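Local atomic coordinates of cell division control protein Cdc48 (Mycobacterium smegmatis, PDB entry 5E7P), a protein that probably binds and hydrolyses ATP through two AAA ATPase domains, each of which holds ADP here. Residues Ser269-Val274 and Leu389-Ala394; Ser546-Lys551 and Arg575-Ser580; Gly480-Asp485 and Val536-Ser541; Asp384-Leu389 and Phe571-Asp576. One frame throughout, in Å; residues are numbered along the deposited sequence.

Interaction 1: residues Ser269-Val274 and Leu389-Ala394; sequences SGPAGV and LSLPDA. With ADP (adenosine-5'-diphosphate), chain C.
The backbones of S269 and L389 lie side by side where two neighbouring parallel strands run out, and the chain from G270 onward turns into the P-loop (Walker A) of the first AAA domain. L389 N donates to S269 O over 2.7 Å in a nearly straight bond (170° at the hydrogen), with the donor tilted from the carbonyl plane. After it the CA atoms of G270 and L389 are 4.6 Å apart. G270 has no side chain, and the two backbones come close here, with G270 CA near L389 O. A type II turn from P271 to V274 then bends the loop round the phosphates. In it G273, at positive phi, gives its N-H to ADP O1B at 2.9 Å, and K276, just beyond, binds G270 O through NZ. Two hydrophobic pairings back this loop from the L389-P392 side. P271 lays CB and CG against L391 CD2, the CG contact being 3.8 Å, while its CD rests near L389 O. S390 and D393 turn to the second AAA domain, where S390 OG meets L545 N and D393 OD2 pairs with R544. V274 sets its two methyls on the 389-392 segment: CG1 sits between the backbone N and the carbonyl carbon (chi1 80°), facing L389 CD2 and, at 4.0 Å, L389 CB, whereas CG2 reaches S390 O and, more loosely, P392 CD. V274 lies between the nucleotide and the segment behind it, its CG1 being also 3.8 Å from ADP O3B.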
loop_
_atom_site.group_PDB
_atom_site.type_symbol
_atom_site.label_atom_id
_atom_site.label_comp_id
_atom_site.label_asym_id
_atom_site.label_seq_id
_atom_site.Cartn_x
_atom_site.Cartn_y
_atom_site.Cartn_z
ATOM N N SER A 269 -8.726 -2.845 -9.248
ATOM C CA SER A 269 -7.546 -2.848 -8.390
ATOM C C SER A 269 -7.078 -1.442 -8.018
ATOM O O SER A 269 -7.664 -0.447 -8.439
ATOM C CB SER A 269 -6.408 -3.640 -9.036
ATOM O OG SER A 269 -6.109 -3.150 -10.330
ATOM N N GLY A 270 -6.023 -1.373 -7.215
ATOM C CA GLY A 270 -5.543 -0.111 -6.684
ATOM C C GLY A 270 -5.189 -0.252 -5.215
ATOM O O GLY A 270 -5.537 -1.252 -4.588
ATOM N N PRO A 271 -4.506 0.759 -4.656
ATOM C CA PRO A 271 -3.985 0.750 -3.282
ATOM C C PRO A 271 -5.015 0.321 -2.234
ATOM O O PRO A 271 -6.213 0.541 -2.406
ATOM C CB PRO A 271 -3.586 2.210 -3.057
ATOM C CG PRO A 271 -3.272 2.716 -4.418
ATOM C CD PRO A 271 -4.256 2.046 -5.326
ATOM N N ALA A 272 -4.537 -0.285 -1.154
ATOM C CA ALA A 272 -5.416 -0.758 -0.093
ATOM C C ALA A 272 -6.147 0.403 0.577
ATOM O O ALA A 272 -5.527 1.380 0.989
ATOM C CB ALA A 272 -4.619 -1.560 0.936
ATOM N N GLY A 273 -7.468 0.293 0.673
ATOM C CA GLY A 273 -8.272 1.305 1.330
ATOM C C GLY A 273 -8.446 2.564 0.508
ATOM O O GLY A 273 -8.871 3.598 1.026
ATOM N N VAL A 274 -8.114 2.487 -0.777
ATOM C CA VAL A 274 -8.253 3.642 -1.652
ATOM C C VAL A 274 -9.728 3.913 -1.961
ATOM O O VAL A 274 -10.099 5.029 -2.323
ATOM C CB VAL A 274 -7.449 3.475 -2.959
ATOM C CG1 VAL A 274 -8.202 2.593 -3.942
ATOM C CG2 VAL A 274 -7.152 4.834 -3.575
ATOM N N LEU A 389 -7.367 1.861 -9.852
ATOM C CA LEU A 389 -7.594 3.122 -9.150
ATOM C C LEU A 389 -6.278 3.751 -8.701
ATOM O O LEU A 389 -5.245 3.083 -8.640
ATOM C CB LEU A 389 -8.525 2.917 -7.951
ATOM C CG LEU A 389 -10.016 3.167 -8.200
ATOM C CD1 LEU A 389 -10.493 2.441 -9.443
ATOM C CD2 LEU A 389 -10.845 2.757 -6.993
ATOM N N SER A 390 -6.326 5.040 -8.383
ATOM C CA SER A 390 -5.126 5.788 -8.034
ATOM C C SER A 390 -5.218 6.442 -6.656
ATOM O O SER A 390 -6.311 6.719 -6.164
ATOM C CB SER A 390 -4.862 6.855 -9.093
ATOM O OG SER A 390 -3.829 7.728 -8.680
ATOM N N LEU A 391 -4.062 6.678 -6.037
ATOM C CA LEU A 391 -3.978 7.445 -4.798
ATOM C C LEU A 391 -4.478 8.861 -5.038
ATOM O O LEU A 391 -4.269 9.422 -6.114
ATOM C CB LEU A 391 -2.533 7.523 -4.290
ATOM C CG LEU A 391 -1.800 6.283 -3.771
ATOM C CD1 LEU A 391 -0.321 6.595 -3.609
ATOM C CD2 LEU A 391 -2.384 5.808 -2.456
ATOM N N PRO A 392 -5.136 9.449 -4.029
ATOM C CA PRO A 392 -5.577 10.842 -4.128
ATOM C C PRO A 392 -4.400 11.808 -4.020
ATOM O O PRO A 392 -3.566 11.654 -3.125
ATOM C CB PRO A 392 -6.493 10.999 -2.909
ATOM C CG PRO A 392 -5.999 9.983 -1.930
ATOM C CD PRO A 392 -5.548 8.820 -2.761
ATOM N N ASP A 393 -4.325 12.789 -4.917
ATOM C CA ASP A 393 -3.350 13.863 -4.750
ATOM C C ASP A 393 -3.830 14.822 -3.664
ATOM O O ASP A 393 -4.899 14.617 -3.086
ATOM C CB ASP A 393 -3.069 14.598 -6.067
ATOM C CG ASP A 393 -4.316 15.213 -6.690
ATOM O OD1 ASP A 393 -5.355 15.349 -6.007
ATOM O OD2 ASP A 393 -4.244 15.577 -7.883
ATOM N N ALA A 394 -3.045 15.861 -3.391
ATOM C CA ALA A 394 -3.376 16.816 -2.336
ATOM C C ALA A 394 -4.779 17.410 -2.506
ATOM O O ALA A 394 -5.521 17.558 -1.535
ATOM C CB ALA A 394 -2.329 17.920 -2.269
HETATM P PB ADP C . -10.739 -0.710 -0.779
HETATM O O1B ADP C . -9.721 -1.449 0.048
HETATM O O2B ADP C . -11.951 -1.527 -1.137
HETATM O O3B ADP C . -10.170 0.074 -1.930
HETATM P PA ADP C . -12.849 0.551 0.615
HETATM O O1A ADP C . -13.220 -0.566 1.556
HETATM O O2A ADP C . -13.641 0.739 -0.655
HETATM O O3A ADP C . -11.283 0.380 0.274
HETATM O "O5'" ADP C . -12.853 1.905 1.468
HETATM C "C5'" ADP C . -11.792 2.125 2.387
HETATM C "C4'" ADP C . -12.431 2.560 3.696
HETATM O "O4'" ADP C . -12.724 3.953 3.628
HETATM C "C3'" ADP C . -13.738 1.818 3.925
HETATM O "O3'" ADP C . -13.736 1.216 5.224
HETATM C "C2'" ADP C . -14.827 2.867 3.839
HETATM O "O2'" ADP C . -15.723 2.732 4.946
HETATM C "C1'" ADP C . -14.102 4.200 3.903
HETATM N N9 ADP C . -14.614 5.152 2.890
HETATM C C8 ADP C . -14.374 5.106 1.565
HETATM N N7 ADP C . -14.985 6.138 0.928
HETATM C C5 ADP C . -15.626 6.869 1.861
HETATM C C6 ADP C . -16.467 8.089 1.883
HETATM N N6 ADP C . -16.753 8.760 0.742
HETATM N N1 ADP C . -16.944 8.513 3.076
HETATM C C2 ADP C . -16.672 7.858 4.220
HETATM N N3 ADP C . -15.914 6.749 4.272
HETATM C C4 ADP C . -15.376 6.213 3.150
#

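Interaction 2: residues Ser546-Lys551 and Arg575-Ser580; sequences SVHAVK and RDSAPS
S546 and S580 form a parallel bridge, CA to CA 4.7 Å, at the start of the two strands of a beta-alpha-beta unit in the RecA-like core of the second AAA domain; 546-551 is the edge strand of that sheet. S546 N donates to P579 O at 2.9 Å. A cis peptide precedes P579 in the link between helix 563-576 and strand 580-585. Three serines and H548 make a small polar cluster here. S546 OG stands between its own backbone N and carbonyl carbon (chi1 57°), 2.9 Å from S577 O and 2.8 Å from S580 OG, with P579 O also near. H548 CG lies anti to the carbonyl carbon (chi1 -45°), and the ring lies edge-on to the cluster. Its NE2 donates to S546 OG at 3.0 Å, tilted from the ring plane, and more weakly to S580 OG. The hydroxyls of S577 and S580 bind the end of helix 563-576, at R573 O and A574 O respectively; S577 OG also takes the N-H of G388 from the first AAA domain. S577 CB meets the same edge of the imidazole, 3.7 Å from H548 NE2.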
loop_
_atom_site.group_PDB
_atom_site.type_symbol
_atom_site.label_atom_id
_atom_site.label_comp_id
_atom_site.label_asym_id
_atom_site.label_seq_id
_atom_site.Cartn_x
_atom_site.Cartn_y
_atom_site.Cartn_z
ATOM N N SER A 546 -2.796 6.527 -11.965
ATOM C CA SER A 546 -2.812 5.112 -11.618
ATOM C C SER A 546 -1.490 4.450 -12.001
ATOM O O SER A 546 -0.986 4.639 -13.108
ATOM C CB SER A 546 -4.003 4.399 -12.267
ATOM O OG SER A 546 -3.997 4.551 -13.675
ATOM N N VAL A 547 -0.925 3.685 -11.075
ATOM C CA VAL A 547 0.363 3.037 -11.295
ATOM C C VAL A 547 0.195 1.541 -11.528
ATOM O O VAL A 547 -0.510 0.860 -10.786
ATOM C CB VAL A 547 1.318 3.273 -10.111
ATOM C CG1 VAL A 547 2.656 2.562 -10.341
ATOM C CG2 VAL A 547 1.521 4.768 -9.892
ATOM N N HIS A 548 0.846 1.043 -12.572
ATOM C CA HIS A 548 0.764 -0.359 -12.943
ATOM C C HIS A 548 2.182 -0.876 -13.152
ATOM O O HIS A 548 2.793 -0.634 -14.194
ATOM C CB HIS A 548 -0.074 -0.511 -14.214
ATOM C CG HIS A 548 -1.335 0.297 -14.198
ATOM N ND1 HIS A 548 -2.530 -0.197 -13.720
ATOM C CD2 HIS A 548 -1.582 1.572 -14.580
ATOM C CE1 HIS A 548 -3.462 0.735 -13.820
ATOM N NE2 HIS A 548 -2.912 1.819 -14.337
ATOM N N ALA A 549 2.701 -1.582 -12.150
ATOM C CA ALA A 549 4.117 -1.931 -12.111
ATOM C C ALA A 549 4.369 -3.426 -11.988
ATOM O O ALA A 549 3.674 -4.123 -11.250
ATOM C CB ALA A 549 4.794 -1.201 -10.970
ATOM N N VAL A 550 5.371 -3.912 -12.715
ATOM C CA VAL A 550 5.799 -5.304 -12.610
ATOM C C VAL A 550 7.321 -5.415 -12.541
ATOM O O VAL A 550 8.039 -4.562 -13.061
ATOM C CB VAL A 550 5.288 -6.167 -13.790
ATOM C CG1 VAL A 550 3.769 -6.125 -13.873
ATOM C CG2 VAL A 550 5.921 -5.725 -15.105
ATOM N N LYS A 551 7.804 -6.460 -11.876
ATOM C CA LYS A 551 9.216 -6.818 -11.924
ATOM C C LYS A 551 9.409 -7.891 -12.984
ATOM O O LYS A 551 8.740 -8.925 -12.953
ATOM C CB LYS A 551 9.700 -7.343 -10.573
ATOM C CG LYS A 551 10.084 -6.266 -9.576
ATOM C CD LYS A 551 10.945 -6.832 -8.450
ATOM C CE LYS A 551 12.440 -6.759 -8.776
ATOM N NZ LYS A 551 12.833 -7.568 -9.967
ATOM N N ARG A 575 -4.337 1.309 -20.049
ATOM C CA ARG A 575 -5.124 2.071 -21.013
ATOM C C ARG A 575 -6.495 2.434 -20.450
ATOM O O ARG A 575 -6.972 3.554 -20.630
ATOM C CB ARG A 575 -5.280 1.295 -22.328
ATOM C CG ARG A 575 -4.080 1.396 -23.258
ATOM C CD ARG A 575 -4.359 0.762 -24.619
ATOM N NE ARG A 575 -3.928 -0.634 -24.682
ATOM C CZ ARG A 575 -4.743 -1.680 -24.589
ATOM N NH1 ARG A 575 -6.048 -1.500 -24.435
ATOM N NH2 ARG A 575 -4.253 -2.911 -24.658
ATOM N N ASP A 576 -7.119 1.482 -19.759
ATOM C CA ASP A 576 -8.461 1.676 -19.216
ATOM C C ASP A 576 -8.477 2.524 -17.946
ATOM O O ASP A 576 -9.536 2.983 -17.519
ATOM C CB ASP A 576 -9.133 0.324 -18.947
ATOM C CG ASP A 576 -9.439 -0.445 -20.223
ATOM O OD1 ASP A 576 -9.475 0.176 -21.307
ATOM O OD2 ASP A 576 -9.653 -1.672 -20.143
ATOM N N SER A 577 -7.309 2.733 -17.348
ATOM C CA SER A 577 -7.221 3.452 -16.080
ATOM C C SER A 577 -6.548 4.819 -16.203
ATOM O O SER A 577 -6.279 5.466 -15.192
ATOM C CB SER A 577 -6.474 2.611 -15.042
ATOM O OG SER A 577 -7.052 1.325 -14.917
ATOM N N ALA A 578 -6.284 5.245 -17.437
ATOM C CA ALA A 578 -5.603 6.513 -17.714
ATOM C C ALA A 578 -6.190 7.690 -16.934
ATOM O O ALA A 578 -7.405 7.765 -16.757
ATOM C CB ALA A 578 -5.633 6.801 -19.203
ATOM N N PRO A 579 -5.334 8.620 -16.472
ATOM C CA PRO A 579 -3.878 8.710 -16.669
ATOM C C PRO A 579 -3.084 7.633 -15.926
ATOM O O PRO A 579 -3.299 7.405 -14.733
ATOM C CB PRO A 579 -3.538 10.099 -16.121
ATOM C CG PRO A 579 -4.603 10.379 -15.129
ATOM C CD PRO A 579 -5.847 9.762 -15.695
ATOM N N SER A 580 -2.168 6.981 -16.637
ATOM C CA SER A 580 -1.483 5.812 -16.096
ATOM C C SER A 580 0.022 5.836 -16.320
ATOM O O SER A 580 0.504 6.284 -17.361
ATOM C CB SER A 580 -2.054 4.526 -16.707
ATOM O OG SER A 580 -3.441 4.390 -16.443
#

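Interaction 3: residues Gly480-Asp485 and Val536-Ser541; sequences GSVTLD and VRALAS
R537 and A538 press against V482 where the helix that follows the P-loop of the second AAA domain, 534-539, is crossed by the loop leading toward helix 491-506. R537 contributes mainly its near end: its CB is 4.4 Å from V482 CB, while the extended remainder leads off to a salt bridge between NH2 and E476. A538 is the centre of the contact. The loop wraps its methyl, with T483 C 3.5 Å from A538 CB, V482 CG1 on it, and L484 CD2 reaching it at 3.7 Å. V482 CG1 is put there by lying anti to its backbone N (chi1 -180°). A538 CA also directs its hydrogen at V482 O, almost in line at 173°, and A538 O receives a hydrogen bond from a water that is weakly bound by L484 N. L539 takes little part in this contact; L484 CD2 approaches its backbone N, and its side chain packs on L497, V501 and L502 of helix 491-506. A540 leaves the helical conformation, and S541 turns back to the loop with OG anti to its carbonyl carbon (chi1 -57°). That hydroxyl is 2.6 Å from V482 O, with R537 O also close. A second water donates to S541 OG at 2.8 Å and accepts from both G480 N and V482 N, so one water joins two N-H groups of the loop to the serine just past the helix. G480 brings its CA to 3.8 Å from S541 CB.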
loop_
_atom_site.group_PDB
_atom_site.type_symbol
_atom_site.label_atom_id
_atom_site.label_comp_id
_atom_site.label_asym_id
_atom_site.label_seq_id
_atom_site.Cartn_x
_atom_site.Cartn_y
_atom_site.Cartn_z
ATOM N N GLY A 480 2.861 4.698 -2.521
ATOM C CA GLY A 480 2.619 5.709 -1.508
ATOM C C GLY A 480 3.539 5.607 -0.305
ATOM O O GLY A 480 3.588 6.518 0.521
ATOM N N SER A 481 4.270 4.502 -0.203
ATOM C CA SER A 481 5.179 4.293 0.920
ATOM C C SER A 481 6.409 5.183 0.795
ATOM O O SER A 481 7.016 5.559 1.795
ATOM C CB SER A 481 5.598 2.824 1.023
ATOM O OG SER A 481 6.424 2.444 -0.062
ATOM N N VAL A 482 6.768 5.519 -0.438
ATOM C CA VAL A 482 7.914 6.380 -0.694
ATOM C C VAL A 482 7.482 7.673 -1.373
ATOM O O VAL A 482 6.747 7.644 -2.356
ATOM C CB VAL A 482 8.945 5.681 -1.594
ATOM C CG1 VAL A 482 10.136 6.595 -1.841
ATOM C CG2 VAL A 482 9.393 4.374 -0.967
ATOM N N THR A 483 7.937 8.804 -0.844
ATOM C CA THR A 483 7.690 10.097 -1.471
ATOM C C THR A 483 9.018 10.752 -1.841
ATOM O O THR A 483 10.073 10.322 -1.376
ATOM C CB THR A 483 6.906 11.038 -0.542
ATOM O OG1 THR A 483 7.782 11.564 0.462
ATOM C CG2 THR A 483 5.756 10.297 0.123
ATOM N N LEU A 484 8.966 11.792 -2.671
ATOM C CA LEU A 484 10.182 12.448 -3.158
ATOM C C LEU A 484 11.046 13.032 -2.044
ATOM O O LEU A 484 12.251 13.211 -2.221
ATOM C CB LEU A 484 9.846 13.533 -4.186
ATOM C CG LEU A 484 9.441 13.031 -5.573
ATOM C CD1 LEU A 484 9.066 14.189 -6.480
ATOM C CD2 LEU A 484 10.556 12.205 -6.192
ATOM N N ASP A 485 10.431 13.323 -0.900
ATOM C CA ASP A 485 11.157 13.859 0.248
ATOM C C ASP A 485 12.070 12.805 0.873
ATOM O O ASP A 485 13.133 13.127 1.401
ATOM C CB ASP A 485 10.185 14.406 1.298
ATOM N N VAL A 536 11.545 6.167 -8.826
ATOM C CA VAL A 536 10.322 5.886 -9.573
ATOM C C VAL A 536 9.161 5.651 -8.615
ATOM O O VAL A 536 8.044 6.106 -8.851
ATOM C CB VAL A 536 10.487 4.657 -10.489
ATOM C CG1 VAL A 536 9.166 4.292 -11.142
ATOM C CG2 VAL A 536 11.525 4.929 -11.549
ATOM N N ARG A 537 9.436 4.942 -7.526
ATOM C CA ARG A 537 8.421 4.678 -6.513
ATOM C C ARG A 537 8.008 5.960 -5.802
ATOM O O ARG A 537 6.852 6.119 -5.419
ATOM C CB ARG A 537 8.925 3.644 -5.506
ATOM C CG ARG A 537 8.943 2.223 -6.047
ATOM C CD ARG A 537 9.713 1.300 -5.129
ATOM N NE ARG A 537 9.662 -0.097 -5.551
ATOM C CZ ARG A 537 10.417 -1.055 -5.025
ATOM N NH1 ARG A 537 10.312 -2.307 -5.455
ATOM N NH2 ARG A 537 11.283 -0.759 -4.064
ATOM N N ALA A 538 8.958 6.872 -5.626
ATOM C CA ALA A 538 8.673 8.165 -5.018
ATOM C C ALA A 538 7.833 9.004 -5.973
ATOM O O ALA A 538 6.913 9.711 -5.561
ATOM C CB ALA A 538 9.965 8.883 -4.682
ATOM N N LEU A 539 8.168 8.911 -7.255
ATOM C CA LEU A 539 7.463 9.619 -8.313
ATOM C C LEU A 539 6.027 9.121 -8.421
ATOM O O LEU A 539 5.097 9.894 -8.658
ATOM C CB LEU A 539 8.180 9.382 -9.641
ATOM C CG LEU A 539 7.803 10.268 -10.823
ATOM C CD1 LEU A 539 8.450 11.643 -10.671
ATOM C CD2 LEU A 539 8.216 9.604 -12.130
ATOM N N ALA A 540 5.860 7.816 -8.234
ATOM C CA ALA A 540 4.568 7.164 -8.417
ATOM C C ALA A 540 3.630 7.349 -7.229
ATOM O O ALA A 540 2.596 6.698 -7.155
ATOM C CB ALA A 540 4.769 5.681 -8.699
ATOM N N SER A 541 3.987 8.229 -6.300
ATOM C CA SER A 541 3.150 8.469 -5.131
ATOM C C SER A 541 2.511 9.842 -5.197
ATOM O O SER A 541 1.921 10.306 -4.222
ATOM C CB SER A 541 3.975 8.354 -3.852
ATOM O OG SER A 541 4.605 7.091 -3.774
HETATM O O HOH W 1 5.754 4.675 -3.124
HETATM O O HOH W 2 5.912 11.994 -4.110
#

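Interaction 4: residues Asp384-Leu389 and Phe571-Asp576; sequences DRELGL and FARARD
E386 and R573 form a salt bridge that ties the edge strand of the first AAA domain to a helix of the second. The two side chains cross obliquely, and the carboxylate and guanidinium planes are 24° apart. A single oxygen does the work: E386 OE1 lies at the guanidinium edge, 2.7 Å from R573 NE, with a weak second bond to NH2 at 3.2 Å. The glutamate reaches there with its chain extended beyond CG. The arginine is straight as far as CD and then bends, the chi3 of -51° turning NE toward the acceptor. The aliphatic parts pack on each other nearer the backbones, E386 CB lying 3.7 Å from R573 CG. E569 is close to both ends, in a long, weak ion pair with R573 NH2 and near E386 OE2 as a like charge, which could raise the proton affinity of the two acids. One helical turn on, D576 points its CB at E386 O, at 3.7 Å, and a water bridges the strand to the helix by accepting from E386 N and donating to D576 OD2. L387 starts out away from the helix but brings CD1 back to D576 O, at 3.4 Å. Strand 385-388 and the 571-576 part of helix 563-576 run at 56° to each other, 6.8 Å apart at closest. Strand 265-269 flanks the strand through backbone bonds, helix 237-249 covers L387 and D576 with W244, and F571 faces helix 602-617 within the second domain.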
loop_
_atom_site.group_PDB
_atom_site.type_symbol
_atom_site.label_atom_id
_atom_site.label_comp_id
_atom_site.label_asym_id
_atom_site.label_seq_id
_atom_site.Cartn_x
_atom_site.Cartn_y
_atom_site.Cartn_z
ATOM N N ASP A 384 -13.027 -10.152 -18.026
ATOM C CA ASP A 384 -12.413 -9.894 -19.322
ATOM C C ASP A 384 -11.675 -8.559 -19.347
ATOM O O ASP A 384 -10.865 -8.306 -20.239
ATOM C CB ASP A 384 -13.472 -9.924 -20.425
ATOM C CG ASP A 384 -14.448 -8.767 -20.326
ATOM O OD1 ASP A 384 -15.427 -8.868 -19.553
ATOM O OD2 ASP A 384 -14.235 -7.753 -21.024
ATOM N N ARG A 385 -11.953 -7.707 -18.368
ATOM C CA ARG A 385 -11.338 -6.384 -18.329
ATOM C C ARG A 385 -11.018 -5.932 -16.906
ATOM O O ARG A 385 -11.573 -6.448 -15.934
ATOM C CB ARG A 385 -12.233 -5.360 -19.033
ATOM C CG ARG A 385 -13.532 -5.069 -18.314
ATOM C CD ARG A 385 -14.503 -4.342 -19.229
ATOM N NE ARG A 385 -15.068 -5.229 -20.238
ATOM C CZ ARG A 385 -15.753 -4.814 -21.299
ATOM N NH1 ARG A 385 -15.951 -3.518 -21.499
ATOM N NH2 ARG A 385 -16.236 -5.696 -22.164
ATOM N N GLU A 386 -10.115 -4.962 -16.793
ATOM C CA GLU A 386 -9.633 -4.514 -15.491
ATOM C C GLU A 386 -9.628 -2.996 -15.354
ATOM O O GLU A 386 -9.632 -2.263 -16.344
ATOM C CB GLU A 386 -8.233 -5.067 -15.221
ATOM C CG GLU A 386 -8.161 -6.579 -15.218
ATOM C CD GLU A 386 -6.786 -7.097 -14.860
ATOM O OE1 GLU A 386 -5.892 -6.271 -14.581
ATOM O OE2 GLU A 386 -6.602 -8.333 -14.854
ATOM N N LEU A 387 -9.606 -2.533 -14.111
ATOM C CA LEU A 387 -9.684 -1.113 -13.817
ATOM C C LEU A 387 -8.792 -0.800 -12.619
ATOM O O LEU A 387 -8.966 -1.368 -11.539
ATOM C CB LEU A 387 -11.134 -0.737 -13.522
ATOM C CG LEU A 387 -11.645 0.620 -13.995
ATOM C CD1 LEU A 387 -11.183 0.899 -15.414
ATOM C CD2 LEU A 387 -13.157 0.639 -13.922
ATOM N N GLY A 388 -7.824 0.091 -12.816
ATOM C CA GLY A 388 -6.894 0.448 -11.761
ATOM C C GLY A 388 -7.165 1.816 -11.165
ATOM O O GLY A 388 -7.189 2.816 -11.881
ATOM N N LEU A 389 -7.367 1.861 -9.852
ATOM C CA LEU A 389 -7.594 3.122 -9.150
ATOM C C LEU A 389 -6.278 3.751 -8.701
ATOM O O LEU A 389 -5.245 3.083 -8.640
ATOM C CB LEU A 389 -8.525 2.917 -7.951
ATOM C CG LEU A 389 -10.016 3.167 -8.200
ATOM C CD1 LEU A 389 -10.493 2.441 -9.443
ATOM C CD2 LEU A 389 -10.845 2.757 -6.993
ATOM N N PHE A 571 -1.066 -3.779 -19.800
ATOM C CA PHE A 571 -1.245 -2.599 -20.633
ATOM C C PHE A 571 -2.711 -2.245 -20.829
ATOM O O PHE A 571 -3.070 -1.069 -20.830
ATOM C CB PHE A 571 -0.532 -2.766 -21.977
ATOM C CG PHE A 571 0.956 -2.572 -21.892
ATOM C CD1 PHE A 571 1.788 -3.630 -21.563
ATOM C CD2 PHE A 571 1.519 -1.324 -22.120
ATOM C CE1 PHE A 571 3.160 -3.449 -21.472
ATOM C CE2 PHE A 571 2.888 -1.137 -22.032
ATOM C CZ PHE A 571 3.709 -2.201 -21.708
ATOM N N ALA A 572 -3.557 -3.264 -20.977
ATOM C CA ALA A 572 -4.994 -3.043 -21.115
ATOM C C ALA A 572 -5.571 -2.392 -19.863
ATOM O O ALA A 572 -6.476 -1.564 -19.953
ATOM C CB ALA A 572 -5.725 -4.350 -21.419
ATOM N N ARG A 573 -5.046 -2.766 -18.700
ATOM C CA ARG A 573 -5.477 -2.144 -17.452
ATOM C C ARG A 573 -4.998 -0.697 -17.388
ATOM O O ARG A 573 -5.686 0.173 -16.858
ATOM C CB ARG A 573 -4.960 -2.911 -16.232
ATOM C CG ARG A 573 -5.629 -2.481 -14.929
ATOM C CD ARG A 573 -4.787 -2.810 -13.703
ATOM N NE ARG A 573 -4.347 -4.200 -13.692
ATOM C CZ ARG A 573 -3.085 -4.586 -13.850
ATOM N NH1 ARG A 573 -2.130 -3.683 -14.020
ATOM N NH2 ARG A 573 -2.778 -5.877 -13.830
ATOM N N ALA A 574 -3.813 -0.449 -17.933
ATOM C CA ALA A 574 -3.240 0.888 -17.929
ATOM C C ALA A 574 -4.021 1.809 -18.859
ATOM O O ALA A 574 -4.336 2.944 -18.502
ATOM C CB ALA A 574 -1.771 0.837 -18.329
ATOM N N ARG A 575 -4.337 1.309 -20.049
ATOM C CA ARG A 575 -5.124 2.071 -21.013
ATOM C C ARG A 575 -6.495 2.434 -20.450
ATOM O O ARG A 575 -6.972 3.554 -20.630
ATOM C CB ARG A 575 -5.280 1.295 -22.328
ATOM C CG ARG A 575 -4.080 1.396 -23.258
ATOM C CD ARG A 575 -4.359 0.762 -24.619
ATOM N NE ARG A 575 -3.928 -0.634 -24.682
ATOM C CZ ARG A 575 -4.743 -1.680 -24.589
ATOM N NH1 ARG A 575 -6.048 -1.500 -24.435
ATOM N NH2 ARG A 575 -4.253 -2.911 -24.658
ATOM N N ASP A 576 -7.119 1.482 -19.759
ATOM C CA ASP A 576 -8.461 1.676 -19.216
ATOM C C ASP A 576 -8.477 2.524 -17.946
ATOM O O ASP A 576 -9.536 2.983 -17.519
ATOM C CB ASP A 576 -9.133 0.324 -18.947
ATOM C CG ASP A 576 -9.439 -0.445 -20.223
ATOM O OD1 ASP A 576 -9.475 0.176 -21.307
ATOM O OD2 ASP A 576 -9.653 -1.672 -20.143
HETATM O O HOH W 3 -8.655 -4.344 -19.084
#

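Overall arrangement
Interaction 4 joins the two AAA domains; interactions 1 and 2, one in each domain, touch it and each other. Interactions 2 and 4 share helix 563-576, have centres 7 Å apart, and meet where S577 OG lies 2.6 Å from G388 N. Interactions 4 and 1 share L389 and join through S269 N and L387 O, 2.7 Å apart, linking the P-loop's strand to the edge strand. Interaction 1 touches the first ADP; the nearest atoms of G388 and of the S546 side chain are about 10 and 13 Å from it. Interaction 3, in the second domain beside T533 and F534 of its nucleotide site, reaches interaction 1 where L391 CD1 packs 3.7 Å from G480 CA.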